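Side-chain contact in DsrH (PDB 2HY5), which forms a complex with DsrE and DsrF that probably takes part in sulfur transfer during the oxidation of stored intracellular sulfur: residues L59-G63 with P64-A68. Residues are numbered along the deposited sequence; the frame is centred on the assembly and turned at random.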
ATOM      1  N   LEU C  59      24.636  -9.159  -0.918  1.00  7.02           N
ATOM      2  CA  LEU C  59      23.491  -8.469  -1.509  1.00  6.53           C
ATOM      3  C   LEU C  59      23.227  -8.928  -2.937  1.00  6.54           C
ATOM      4  O   LEU C  59      24.159  -9.124  -3.724  1.00  6.93           O
ATOM      5  CB  LEU C  59      23.728  -6.955  -1.510  1.00 11.07           C
ATOM      6  CG  LEU C  59      24.076  -6.268  -0.189  1.00 13.67           C
ATOM      7  CD1 LEU C  59      24.170  -4.764  -0.425  1.00 16.25           C
ATOM      8  CD2 LEU C  59      23.025  -6.580   0.866  1.00 14.95           C
ATOM      9  N   TYR C  60      21.947  -9.088  -3.262  1.00  6.12           N
ATOM     10  CA  TYR C  60      21.520  -9.517  -4.589  1.00  5.24           C
ATOM     11  C   TYR C  60      20.404  -8.603  -5.062  1.00  5.77           C
ATOM     12  O   TYR C  60      19.672  -8.041  -4.250  1.00  6.09           O
ATOM     13  CB  TYR C  60      20.981 -10.948  -4.550  1.00  6.14           C
ATOM     14  CG  TYR C  60      21.958 -11.966  -4.028  1.00  8.35           C
ATOM     15  CD1 TYR C  60      22.185 -12.107  -2.659  1.00 10.42           C
ATOM     16  CD2 TYR C  60      22.675 -12.776  -4.905  1.00  9.48           C
ATOM     17  CE1 TYR C  60      23.106 -13.035  -2.178  1.00 11.62           C
ATOM     18  CE2 TYR C  60      23.600 -13.707  -4.432  1.00 12.33           C
ATOM     19  CZ  TYR C  60      23.810 -13.827  -3.071  1.00 12.35           C
ATOM     20  OH  TYR C  60      24.742 -14.728  -2.608  1.00 12.82           O
ATOM     21  N   VAL C  61      20.278  -8.459  -6.375  1.00  5.16           N
ATOM     22  CA  VAL C  61      19.232  -7.627  -6.946  1.00  6.05           C
ATOM     23  C   VAL C  61      18.598  -8.414  -8.084  1.00  6.09           C
ATOM     24  O   VAL C  61      19.296  -9.095  -8.829  1.00  6.50           O
ATOM     25  CB  VAL C  61      19.811  -6.282  -7.466  1.00  9.24           C
ATOM     26  CG1 VAL C  61      20.824  -6.525  -8.572  1.00  9.49           C
ATOM     27  CG2 VAL C  61      18.688  -5.389  -7.960  1.00 11.07           C
ATOM     28  N   LEU C  62      17.275  -8.335  -8.212  1.00  6.59           N
ATOM     29  CA  LEU C  62      16.582  -9.080  -9.260  1.00  7.66           C
ATOM     30  C   LEU C  62      16.680  -8.372 -10.611  1.00  9.04           C
ATOM     31  O   LEU C  62      16.097  -7.308 -10.818  1.00  7.11           O
ATOM     32  CB  LEU C  62      15.114  -9.295  -8.865  1.00  7.40           C
ATOM     33  CG  LEU C  62      14.314 -10.267  -9.735  1.00  6.56           C
ATOM     34  CD1 LEU C  62      14.906 -11.673  -9.661  1.00  5.40           C
ATOM     35  CD2 LEU C  62      12.875 -10.278  -9.255  1.00  6.90           C
ATOM     36  N   GLY C  63      17.432  -8.983 -11.525  1.00  7.99           N
ATOM     37  CA  GLY C  63      17.640  -8.423 -12.850  1.00 10.04           C
ATOM     38  C   GLY C  63      16.384  -8.048 -13.615  1.00 11.17           C
ATOM     39  O   GLY C  63      16.344  -6.986 -14.237  1.00 13.21           O
ATOM     40  N   PRO C  64      15.351  -8.904 -13.614  1.00 12.21           N
ATOM     41  CA  PRO C  64      14.112  -8.591 -14.331  1.00 11.16           C
ATOM     42  C   PRO C  64      13.488  -7.270 -13.875  1.00 10.27           C
ATOM     43  O   PRO C  64      13.016  -6.488 -14.702  1.00  9.75           O
ATOM     44  CB  PRO C  64      13.233  -9.799 -14.028  1.00 13.81           C
ATOM     45  CG  PRO C  64      14.230 -10.914 -13.985  1.00 13.75           C
ATOM     46  CD  PRO C  64      15.343 -10.305 -13.151  1.00 15.19           C
ATOM     47  N   ASP C  65      13.476  -7.023 -12.566  1.00  8.16           N
ATOM     48  CA  ASP C  65      12.915  -5.774 -12.055  1.00  8.17           C
ATOM     49  C   ASP C  65      13.842  -4.602 -12.379  1.00  7.34           C
ATOM     50  O   ASP C  65      13.382  -3.496 -12.663  1.00  6.31           O
ATOM     51  CB  ASP C  65      12.650  -5.869 -10.545  1.00  8.80           C
ATOM     52  CG  ASP C  65      11.320  -6.551 -10.231  1.00 10.12           C
ATOM     53  OD1 ASP C  65      10.309  -6.191 -10.876  1.00 10.15           O
ATOM     54  OD2 ASP C  65      11.270  -7.426  -9.337  1.00  9.99           O
ATOM     55  N   LEU C  66      15.148  -4.849 -12.346  1.00  5.88           N
ATOM     56  CA  LEU C  66      16.117  -3.806 -12.674  1.00  8.79           C
ATOM     57  C   LEU C  66      15.889  -3.332 -14.099  1.00  8.29           C
ATOM     58  O   LEU C  66      15.766  -2.134 -14.359  1.00  8.41           O
ATOM     59  CB  LEU C  66      17.546  -4.351 -12.573  1.00 15.81           C
ATOM     60  CG  LEU C  66      18.395  -4.077 -11.336  1.00 20.72           C
ATOM     61  CD1 LEU C  66      19.670  -4.904 -11.432  1.00 21.14           C
ATOM     62  CD2 LEU C  66      18.724  -2.588 -11.239  1.00 18.18           C
ATOM     63  N   LYS C  67      15.841  -4.289 -15.024  1.00  9.15           N
ATOM     64  CA  LYS C  67      15.656  -3.988 -16.439  1.00 10.17           C
ATOM     65  C   LYS C  67      14.312  -3.332 -16.729  1.00  9.49           C
ATOM     66  O   LYS C  67      14.218  -2.427 -17.555  1.00  8.98           O
ATOM     67  CB  LYS C  67      15.760  -5.266 -17.281  1.00 20.35           C
ATOM     68  CG  LYS C  67      16.973  -6.140 -17.029  1.00 27.90           C
ATOM     69  CD  LYS C  67      16.833  -7.438 -17.820  1.00 31.72           C
ATOM     70  CE  LYS C  67      17.670  -8.576 -17.243  1.00 35.08           C
ATOM     71  NZ  LYS C  67      19.131  -8.293 -17.240  1.00 37.22           N
ATOM     72  N   ALA C  68      13.268  -3.794 -16.055  1.00  8.32           N
ATOM     73  CA  ALA C  68      11.939  -3.248 -16.267  1.00  7.12           C
ATOM     74  C   ALA C  68      11.893  -1.769 -15.902  1.00  8.32           C
ATOM     75  O   ALA C  68      11.138  -0.990 -16.491  1.00  8.32           O
ATOM     76  CB  ALA C  68      10.934  -4.016 -15.434  1.00 10.25           C
TER
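Val61 and Leu66 pack against each other at the turn where strand 58-62 of the parallel sheet runs directly into helix 63-68, the strand-to-helix junction of a beta-alpha-beta unit that continues to strand 81-83. Their side chains meet at about a right angle: Leu66 CD1 sits against both valine methyls, lying 3.5 Å from Val61 CG1, a tight apolar contact, while Val61 CG2 also reaches Leu66 CG. Leu62, at the N-cap position, packs on two neighbours of the first helical turn. Its CG lies 3.6 Å from Pro64 CD, and its CD2 methyl comes within 3.3 Å of Asp65 OD2; with CG anti to the backbone N (chi1 -170°), the isobutyl group is carried over to the proline ring. Cutting Leu62 back to an alanine removes CG and both methyls, which is likely to leave a gap beside Pro64 CD and to take away the cover that CD2 gives Asp65 OD2. Main-chain hydrogen bonds close the turn: Leu62 O accepts the N-H of Leu66 at 3.0 Å and, more weakly, that of Asp65, and Gly63 O takes the N-H of Lys67 at 2.9 Å. Farther out, the Asp65 carboxylate is held by the backbone N of Glu34 at OD2, and at OD1 by a salt bridge to Arg69 and a hydrogen bond from Gln15 of the neighbouring DsrE chain. Tyr85 of helix 85-94 touches Leu62, Pro64 and Asp65, tying the turn to the next helix. On Lys67, chi1 of -50° sets CG beside its own backbone N, bringing that carbon to a close 3.0 Å from Gly63 O.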